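Local coordinates for uncharacterized protein (Streptococcus pneumoniae, PDB 3LFT) that binds L-tryptophan in the cleft between its two domains and is probably the substrate-binding component of an ABC transporter, at residues K148-E153 / V192-T197; A73-A78 / S143-K148; A119-E124 / A230-D235. One frame throughout, in Å; residues are numbered along the deposited sequence. Where two conformers were deposited one is given.

Contact 1: residues K148-E153 / V192-T197; sequences KTQVEE and VPIDNT. With TRP (tryptophan), chain C.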
loop_
_atom_site.group_PDB
_atom_site.type_symbol
_atom_site.label_atom_id
_atom_site.label_comp_id
_atom_site.label_asym_id
_atom_site.label_seq_id
_atom_site.Cartn_x
_atom_site.Cartn_y
_atom_site.Cartn_z
ATOM N N LYS A 148 1.544 -8.510 7.245
ATOM C CA LYS A 148 2.195 -9.310 8.280
ATOM C C LYS A 148 3.505 -8.641 8.737
ATOM O O LYS A 148 3.748 -8.451 9.929
ATOM C CB LYS A 148 2.447 -10.715 7.743
ATOM N N THR A 149 4.328 -8.251 7.765
ATOM C CA THR A 149 5.612 -7.610 8.004
ATOM C C THR A 149 5.415 -6.259 8.718
ATOM O O THR A 149 6.131 -5.915 9.660
ATOM C CB THR A 149 6.319 -7.389 6.621
ATOM O OG1 THR A 149 6.524 -8.661 5.986
ATOM C CG2 THR A 149 7.648 -6.642 6.802
ATOM N N GLN A 150 4.447 -5.486 8.244
ATOM C CA GLN A 150 4.248 -4.141 8.791
ATOM C C GLN A 150 3.794 -4.160 10.234
ATOM O O GLN A 150 4.234 -3.337 11.041
ATOM C CB GLN A 150 3.225 -3.377 7.961
ATOM C CG GLN A 150 3.670 -3.033 6.560
ATOM C CD GLN A 150 2.543 -2.407 5.813
ATOM O OE1 GLN A 150 2.232 -1.239 6.029
ATOM N NE2 GLN A 150 1.893 -3.192 4.930
ATOM N N VAL A 151 2.918 -5.113 10.549
ATOM C CA VAL A 151 2.440 -5.273 11.913
ATOM C C VAL A 151 3.590 -5.623 12.871
ATOM O O VAL A 151 3.697 -5.032 13.940
ATOM C CB VAL A 151 1.289 -6.315 11.980
ATOM C CG1 VAL A 151 0.912 -6.597 13.444
ATOM C CG2 VAL A 151 0.086 -5.792 11.232
ATOM N N GLU A 152 4.469 -6.537 12.458
ATOM C CA GLU A 152 5.653 -6.901 13.251
ATOM C C GLU A 152 6.516 -5.668 13.528
ATOM O O GLU A 152 6.884 -5.417 14.678
ATOM C CB GLU A 152 6.487 -7.976 12.551
ATOM C CG GLU A 152 5.835 -9.355 12.473
ATOM C CD GLU A 152 6.540 -10.284 11.492
ATOM O OE1 GLU A 152 7.471 -9.835 10.787
ATOM O OE2 GLU A 152 6.165 -11.472 11.427
ATOM N N GLU A 153 6.838 -4.900 12.485
ATOM C CA GLU A 153 7.730 -3.749 12.632
ATOM C C GLU A 153 7.097 -2.657 13.483
ATOM O O GLU A 153 7.741 -2.058 14.341
ATOM C CB GLU A 153 8.141 -3.221 11.249
ATOM C CG GLU A 153 9.051 -4.170 10.467
ATOM C CD GLU A 153 9.622 -3.549 9.205
ATOM O OE1 GLU A 153 9.656 -2.294 9.095
ATOM O OE2 GLU A 153 10.050 -4.332 8.328
ATOM N N VAL A 192 -3.915 1.194 11.005
ATOM C CA VAL A 192 -4.079 0.338 9.820
ATOM C C VAL A 192 -2.808 0.426 9.003
ATOM O O VAL A 192 -2.390 1.534 8.651
ATOM C CB VAL A 192 -5.252 0.793 8.927
ATOM C CG1 VAL A 192 -5.425 -0.165 7.747
ATOM C CG2 VAL A 192 -6.549 0.854 9.731
ATOM N N PRO A 193 -2.159 -0.707 8.699
ATOM C CA PRO A 193 -0.983 -0.685 7.831
ATOM C C PRO A 193 -1.367 -0.399 6.379
ATOM O O PRO A 193 -2.547 -0.126 6.065
ATOM C CB PRO A 193 -0.379 -2.085 8.005
ATOM C CG PRO A 193 -1.503 -2.943 8.433
ATOM C CD PRO A 193 -2.487 -2.064 9.171
ATOM N N ILE A 194 -0.373 -0.450 5.496
ATOM C CA ILE A 194 -0.608 -0.332 4.056
ATOM C C ILE A 194 -1.238 -1.673 3.621
ATOM O O ILE A 194 -0.522 -2.616 3.263
ATOM C CB ILE A 194 0.692 0.006 3.283
ATOM C CG1 ILE A 194 1.405 1.227 3.870
ATOM C CG2 ILE A 194 0.373 0.259 1.823
ATOM C CD1 ILE A 194 2.805 1.415 3.277
ATOM N N ASP A 195 -2.562 -1.738 3.716
ATOM C CA ASP A 195 -3.310 -2.991 3.666
ATOM C C ASP A 195 -4.434 -2.816 2.651
ATOM O O ASP A 195 -5.287 -1.931 2.796
ATOM C CB ASP A 195 -3.864 -3.295 5.064
ATOM C CG ASP A 195 -4.612 -4.605 5.121
ATOM O OD1 ASP A 195 -5.724 -4.694 4.554
ATOM O OD2 ASP A 195 -4.063 -5.570 5.716
ATOM N N ASN A 196 -4.451 -3.645 1.611
ATOM C CA ASN A 196 -5.436 -3.484 0.537
ATOM C C ASN A 196 -6.860 -3.811 0.970
ATOM O O ASN A 196 -7.812 -3.187 0.496
ATOM C CB ASN A 196 -5.075 -4.370 -0.649
ATOM C CG ASN A 196 -3.762 -3.977 -1.260
ATOM O OD1 ASN A 196 -3.681 -2.973 -1.965
ATOM N ND2 ASN A 196 -2.717 -4.758 -1.004
ATOM N N THR A 197 -7.011 -4.813 1.831
ATOM C CA THR A 197 -8.334 -5.232 2.321
ATOM C C THR A 197 -8.991 -4.082 3.088
ATOM O O THR A 197 -10.118 -3.680 2.782
ATOM C CB THR A 197 -8.228 -6.519 3.198
ATOM O OG1 THR A 197 -7.576 -7.550 2.431
ATOM C CG2 THR A 197 -9.600 -7.005 3.676
HETATM N N TRP C . 1.918 -1.586 -0.842
HETATM C CA TRP C . 0.652 -2.374 -0.882
HETATM C C TRP C . 0.957 -3.821 -1.094
HETATM O O TRP C . 0.088 -4.583 -1.526
HETATM C CB TRP C . -0.270 -1.820 -1.980
HETATM C CG TRP C . -0.640 -0.381 -1.719
HETATM C CD1 TRP C . -0.088 0.761 -2.298
HETATM C CD2 TRP C . -1.647 0.091 -0.762
HETATM N NE1 TRP C . -0.689 1.881 -1.773
HETATM C CE2 TRP C . -1.599 1.553 -0.854
HETATM C CE3 TRP C . -2.482 -0.563 0.114
HETATM C CZ2 TRP C . -2.447 2.286 -0.043
HETATM C CZ3 TRP C . -3.316 0.204 0.920
HETATM C CH2 TRP C . -3.291 1.610 0.826
HETATM O OXT TRP C . 2.091 -4.245 -0.831
#

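Contact 2: residues A73-A78 / S143-K148; sequences AAQGLA and SEDNSK. With TRP (tryptophan), chain C.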
loop_
_atom_site.group_PDB
_atom_site.type_symbol
_atom_site.label_atom_id
_atom_site.label_comp_id
_atom_site.label_asym_id
_atom_site.label_seq_id
_atom_site.Cartn_x
_atom_site.Cartn_y
_atom_site.Cartn_z
ATOM N N ALA A 73 -1.428 -8.963 -6.524
ATOM C CA ALA A 73 -1.360 -8.971 -7.982
ATOM C C ALA A 73 0.020 -9.376 -8.474
ATOM O O ALA A 73 0.138 -10.203 -9.368
ATOM C CB ALA A 73 -1.767 -7.639 -8.561
ATOM N N ALA A 74 1.072 -8.808 -7.889
ATOM C CA ALA A 74 2.421 -9.191 -8.271
ATOM C C ALA A 74 2.666 -10.665 -7.958
ATOM O O ALA A 74 3.292 -11.344 -8.756
ATOM C CB ALA A 74 3.453 -8.312 -7.564
ATOM N N GLN A 75 2.171 -11.155 -6.820
ATOM C CA GLN A 75 2.319 -12.571 -6.475
ATOM C C GLN A 75 1.578 -13.470 -7.472
ATOM O O GLN A 75 2.098 -14.505 -7.866
ATOM C CB GLN A 75 1.859 -12.844 -5.053
ATOM C CG GLN A 75 2.814 -12.285 -3.983
ATOM C CD GLN A 75 2.302 -12.505 -2.588
ATOM O OE1 GLN A 75 1.142 -12.234 -2.300
ATOM N NE2 GLN A 75 3.178 -12.932 -1.685
ATOM N N GLY A 76 0.387 -13.052 -7.908
ATOM C CA GLY A 76 -0.325 -13.846 -8.913
ATOM C C GLY A 76 0.458 -13.973 -10.206
ATOM O O GLY A 76 0.558 -15.057 -10.792
ATOM N N LEU A 77 1.008 -12.849 -10.657
ATOM C CA LEU A 77 1.767 -12.846 -11.904
ATOM C C LEU A 77 3.065 -13.639 -11.762
ATOM O O LEU A 77 3.398 -14.427 -12.649
ATOM C CB LEU A 77 2.036 -11.408 -12.350
ATOM C CG LEU A 77 0.798 -10.597 -12.734
ATOM C CD1 LEU A 77 1.184 -9.135 -12.854
ATOM C CD2 LEU A 77 0.183 -11.063 -14.046
ATOM N N ALA A 78 3.790 -13.450 -10.657
ATOM C CA ALA A 78 5.058 -14.162 -10.442
ATOM C C ALA A 78 4.856 -15.677 -10.284
ATOM O O ALA A 78 5.750 -16.451 -10.589
ATOM C CB ALA A 78 5.775 -13.582 -9.242
ATOM N N SER A 143 -4.904 -12.070 5.042
ATOM C CA SER A 143 -4.668 -12.490 3.643
ATOM C C SER A 143 -3.452 -11.813 3.001
ATOM O O SER A 143 -3.039 -12.200 1.924
ATOM C CB SER A 143 -5.925 -12.297 2.761
ATOM O OG SER A 143 -6.243 -10.902 2.596
ATOM N N GLU A 144 -2.873 -10.812 3.651
ATOM C CA GLU A 144 -1.883 -9.963 2.972
ATOM C C GLU A 144 -0.486 -10.072 3.548
ATOM O O GLU A 144 -0.245 -9.633 4.675
ATOM C CB GLU A 144 -2.377 -8.533 3.004
ATOM C CG GLU A 144 -3.622 -8.411 2.163
ATOM C CD GLU A 144 -4.001 -6.999 1.819
ATOM O OE1 GLU A 144 -3.128 -6.134 1.590
ATOM O OE2 GLU A 144 -5.227 -6.755 1.768
ATOM N N ASP A 145 0.431 -10.631 2.761
ATOM C CA ASP A 145 1.811 -10.776 3.209
ATOM C C ASP A 145 2.405 -9.421 3.554
ATOM O O ASP A 145 3.146 -9.316 4.526
ATOM C CB ASP A 145 2.664 -11.474 2.168
ATOM C CG ASP A 145 2.309 -12.954 2.025
ATOM O OD1 ASP A 145 1.631 -13.511 2.929
ATOM O OD2 ASP A 145 2.695 -13.572 1.010
ATOM N N ASN A 146 2.070 -8.375 2.781
ATOM C CA ASN A 146 2.535 -7.015 3.102
ATOM C C ASN A 146 2.210 -6.582 4.511
ATOM O O ASN A 146 3.028 -5.925 5.176
ATOM C CB ASN A 146 1.969 -5.988 2.102
ATOM C CG ASN A 146 0.527 -6.265 1.695
ATOM O OD1 ASN A 146 0.240 -7.304 1.077
ATOM N ND2 ASN A 146 -0.393 -5.364 2.057
ATOM N N SER A 147 1.024 -6.937 4.996
ATOM C CA SER A 147 0.619 -6.457 6.312
ATOM C C SER A 147 1.264 -7.225 7.453
ATOM O O SER A 147 1.513 -6.655 8.518
ATOM C CB SER A 147 -0.890 -6.498 6.453
ATOM O OG SER A 147 -1.475 -5.603 5.529
ATOM N N LYS A 148 1.544 -8.510 7.245
ATOM C CA LYS A 148 2.195 -9.310 8.280
ATOM C C LYS A 148 3.505 -8.641 8.737
ATOM O O LYS A 148 3.748 -8.451 9.929
ATOM C CB LYS A 148 2.447 -10.715 7.743
HETATM N N TRP C . 1.918 -1.586 -0.842
HETATM C CA TRP C . 0.652 -2.374 -0.882
HETATM C C TRP C . 0.957 -3.821 -1.094
HETATM O O TRP C . 0.088 -4.583 -1.526
HETATM C CB TRP C . -0.270 -1.820 -1.980
HETATM C CG TRP C . -0.640 -0.381 -1.719
HETATM C CD1 TRP C . -0.088 0.761 -2.298
HETATM C CD2 TRP C . -1.647 0.091 -0.762
HETATM N NE1 TRP C . -0.689 1.881 -1.773
HETATM C CE2 TRP C . -1.599 1.553 -0.854
HETATM C CE3 TRP C . -2.482 -0.563 0.114
HETATM C CZ2 TRP C . -2.447 2.286 -0.043
HETATM C CZ3 TRP C . -3.316 0.204 0.920
HETATM C CH2 TRP C . -3.291 1.610 0.826
HETATM O OXT TRP C . 2.091 -4.245 -0.831
HETATM O O HOH W 1 -0.173 -11.589 0.109
#

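Contact 3: residues A119-E124 / A230-D235; sequences AQQQVE and ASVVID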
loop_
_atom_site.group_PDB
_atom_site.type_symbol
_atom_site.label_atom_id
_atom_site.label_comp_id
_atom_site.label_asym_id
_atom_site.label_seq_id
_atom_site.Cartn_x
_atom_site.Cartn_y
_atom_site.Cartn_z
ATOM N N ALA A 119 7.016 3.013 9.949
ATOM C CA ALA A 119 6.469 2.689 11.250
ATOM C C ALA A 119 7.006 3.576 12.368
ATOM O O ALA A 119 6.243 4.008 13.224
ATOM C CB ALA A 119 6.716 1.218 11.573
ATOM N N GLN A 120 8.314 3.797 12.400
ATOM C CA GLN A 120 8.891 4.633 13.453
ATOM C C GLN A 120 8.248 6.014 13.475
ATOM O O GLN A 120 7.867 6.522 14.544
ATOM C CB GLN A 120 10.411 4.739 13.295
ATOM C CG GLN A 120 11.072 5.675 14.321
ATOM C CD GLN A 120 12.584 5.764 14.183
ATOM O OE1 GLN A 120 13.223 4.880 13.607
ATOM N NE2 GLN A 120 13.165 6.835 14.714
ATOM N N GLN A 121 8.130 6.613 12.297
ATOM C CA GLN A 121 7.517 7.940 12.191
ATOM C C GLN A 121 6.049 7.943 12.566
ATOM O O GLN A 121 5.559 8.910 13.162
ATOM C CB GLN A 121 7.691 8.540 10.802
ATOM C CG GLN A 121 9.085 9.041 10.476
ATOM C CD GLN A 121 9.150 9.490 9.040
ATOM O OE1 GLN A 121 9.519 8.713 8.159
ATOM N NE2 GLN A 121 8.738 10.734 8.781
ATOM N N GLN A 122 5.332 6.865 12.262
ATOM C CA GLN A 122 3.935 6.769 12.671
ATOM C C GLN A 122 3.822 6.687 14.185
ATOM O O GLN A 122 2.954 7.351 14.769
ATOM C CB GLN A 122 3.268 5.573 12.002
ATOM C CG GLN A 122 3.073 5.805 10.517
ATOM C CD GLN A 122 2.623 4.575 9.763
ATOM O OE1 GLN A 122 2.540 3.478 10.319
ATOM N NE2 GLN A 122 2.349 4.751 8.481
ATOM N N VAL A 123 4.675 5.870 14.812
ATOM C CA VAL A 123 4.677 5.808 16.278
ATOM C C VAL A 123 4.971 7.186 16.880
ATOM O O VAL A 123 4.279 7.616 17.798
ATOM C CB VAL A 123 5.648 4.720 16.797
ATOM C CG1 VAL A 123 5.879 4.866 18.283
ATOM C CG2 VAL A 123 5.085 3.345 16.480
ATOM N N GLU A 124 5.970 7.880 16.338
ATOM C CA GLU A 124 6.311 9.215 16.840
ATOM C C GLU A 124 5.118 10.167 16.696
ATOM O O GLU A 124 4.841 10.953 17.595
ATOM C CB GLU A 124 7.583 9.767 16.168
ATOM C CG GLU A 124 8.863 9.040 16.608
ATOM C CD GLU A 124 10.059 9.191 15.658
ATOM O OE1 GLU A 124 9.897 9.590 14.477
ATOM O OE2 GLU A 124 11.186 8.871 16.098
ATOM N N ALA A 230 -4.751 10.896 11.048
ATOM C CA ALA A 230 -3.439 11.260 10.551
ATOM C C ALA A 230 -2.669 9.998 10.235
ATOM O O ALA A 230 -3.033 8.887 10.637
ATOM C CB ALA A 230 -2.680 12.067 11.620
ATOM N N SER A 231 -1.601 10.169 9.466
ATOM C CA SER A 231 -0.638 9.108 9.232
ATOM C C SER A 231 0.681 9.691 8.733
ATOM O O SER A 231 0.840 10.913 8.666
ATOM C CB SER A 231 -1.186 8.047 8.265
ATOM O OG SER A 231 -0.312 6.925 8.234
ATOM N N VAL A 232 1.605 8.805 8.368
ATOM C CA VAL A 232 2.851 9.163 7.672
ATOM C C VAL A 232 2.892 8.254 6.454
ATOM O O VAL A 232 2.817 7.026 6.603
ATOM C CB VAL A 232 4.098 8.993 8.551
ATOM C CG1 VAL A 232 5.324 9.483 7.807
ATOM C CG2 VAL A 232 3.912 9.750 9.884
ATOM N N VAL A 233 2.975 8.855 5.267
ATOM C CA VAL A 233 2.669 8.129 4.033
ATOM C C VAL A 233 3.621 8.475 2.911
ATOM O O VAL A 233 4.216 9.546 2.887
ATOM C CB VAL A 233 1.207 8.406 3.563
ATOM C CG1 VAL A 233 0.212 7.917 4.625
ATOM C CG2 VAL A 233 0.991 9.894 3.284
ATOM N N ILE A 234 3.724 7.533 1.985
ATOM C CA ILE A 234 4.505 7.733 0.773
ATOM C C ILE A 234 3.608 8.274 -0.323
ATOM O O ILE A 234 2.402 7.984 -0.364
ATOM C CB ILE A 234 5.110 6.429 0.336
ATOM C CG1 ILE A 234 6.088 5.971 1.402
ATOM C CG2 ILE A 234 5.824 6.568 -0.996
ATOM C CD1 ILE A 234 6.240 4.509 1.397
ATOM N N ASP A 235 4.186 9.083 -1.211
ATOM C CA ASP A 235 3.419 9.697 -2.299
ATOM C C ASP A 235 3.057 8.647 -3.359
ATOM O O ASP A 235 3.938 8.064 -3.996
ATOM C CB ASP A 235 4.249 10.852 -2.876
ATOM C CG ASP A 235 3.525 11.665 -3.922
ATOM O OD1 ASP A 235 3.142 11.118 -4.970
ATOM O OD2 ASP A 235 3.419 12.900 -3.734
#

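Contact 1: residues K148-E153 / V192-T197
The tryptophan pocket is walled on one side by the loop after strand 189-192, and Q150 of helix 145-160 holds that loop by its backbone. Both ends of the Q150 amide bond to I194: OE1 accepts from I194 N at 2.8 Å, while Q150 NE2 donates to I194 O at 3.0 Å. Both bonds are fairly straight at hydrogen. The acceptor I194 O lies almost in the plane of the Q150 amide, whereas NE2 stands above the carbonyl plane of I194, well off a lone pair. One side chain can reach both polar atoms because I194 is the centre of an inverse gamma turn, which brings its N and O to the same flank. The Q150 chain runs extended beyond CG and crosses the I194 side chain at about a right angle; P193 CB packs under the amide, 3.4 Å from Q150 OE1. V151 CG2 adds a loose apolar contact with P193 CG. N146 O, one turn earlier, is a second acceptor for Q150 NE2; with OE1 held by I194 N, this fixes which way round the amide sits. N146 ND2 is a second donor to I194 O. On the ligand side, I194 CG2, placed anti to the backbone N, lies 3.3 Å from CD2 of the bound tryptophan. N196 ND2 donates to the ligand carboxylate oxygen O at 2.9 Å, and D195 takes the N-cap position of helix 196-200, its OD1 accepting from I198 N. Ligand contacts from a loop at the C-terminal edge of a parallel sheet are typical of periplasmic-binding-protein folds.

Contact 2: residues A73-A78 / S143-K148
Direct contact between Q75 and D145 comes down to one hydrogen bond, from Q75 NE2 to D145 OD2 at 2.8 Å, with an N-H...O angle of 166°. The carboxylate oxygen lies in the plane of the Q75 amide but is itself met on its anti side, and the two flat groups stand nearly perpendicular, 85° apart. The Q75 chain is extended beyond CG, which carries its amide across the gap between the helices. A97 O is a second acceptor for Q75 NE2.

A water doubles the link. It donates to Q75 OE1 at 2.8 Å and accepts from D145 N at 2.9 Å, so both ends of the amide are used on the same helix start; its bond to S143 O is weak.

Within 143-148, N146 ND2 donates to the anti lone pair of E144 OE1 at 2.9 Å. The N146 side chain sits between its backbone N and carbonyl carbon (chi1 39°), with CB 3.4 Å from OXT of the bound tryptophan.

Only 67 Å² is buried here, a small bridge across the cleft mouth: helix 71-80, which follows strand 65-69 of the six-stranded sheet, meets the first turn of helix 145-160, which follows strand 135-141 of the four-stranded one.

Contact 3: residues A119-E124 / A230-D235
Helix 119-129 and strand 230-233 run nearly antiparallel, their short segments at 157° and 7.6 Å apart at closest approach, with Q122 and V232 facing each other at 5.6 Å between CA atoms. V232 buries the most surface of any residue here and points at the helix. Its CG1 lies 3.9 Å from Q121 CB, its CG2 packs against the backbone carbonyl of Q121, and its CB meets the aliphatic CG of Q122. L125, one turn further along the helix, and P118 before it also touch the V232 side chain. The strand is the edge of a small mixed sheet, paired antiparallel with 268-271, and the helix covers it next to the four-stranded parallel sheet of the same domain. Across this seam Q122 supplies the polar tie. Its extended chain takes NE2 to V232 O at 3.0 Å, a bond that lies in the carbonyl plane with a C=O...N angle of 147°. N117 OD1 accepts from the same nitrogen, and W191 NE1 donates to Q122 OE1, so both ends of this buried amide are engaged and its rotation is set. V232 N, by contrast, is buried without a polar partner. S231 OG lies 3.4 Å from Q122 NE2.

Contacts 1 and 2 lie 12 Å apart, centre to centre, and share K148 on helix 145-160; both touch the bound tryptophan. They also meet directly, through probable hydrogen bonds that link T197 OG1 with E144 OE2 and S147 OG with D195 OD2, which tie the ligand-contacting loop to the start of that helix. Contact 3 is 12 Å from contact 1 and 22 Å from contact 2, on the other side of the chain's centre from the latter. Along the chain, contact 1 falls wholly between the segments of contact 3, whereas contacts 2 and 3 interleave. Contacts 1 and 3 both lie in the domain of the four-stranded sheet, contact 1 at the ligand and contact 3 farther from it, while contact 2 spans the two domains, consistent with a closed, ligand-bound form.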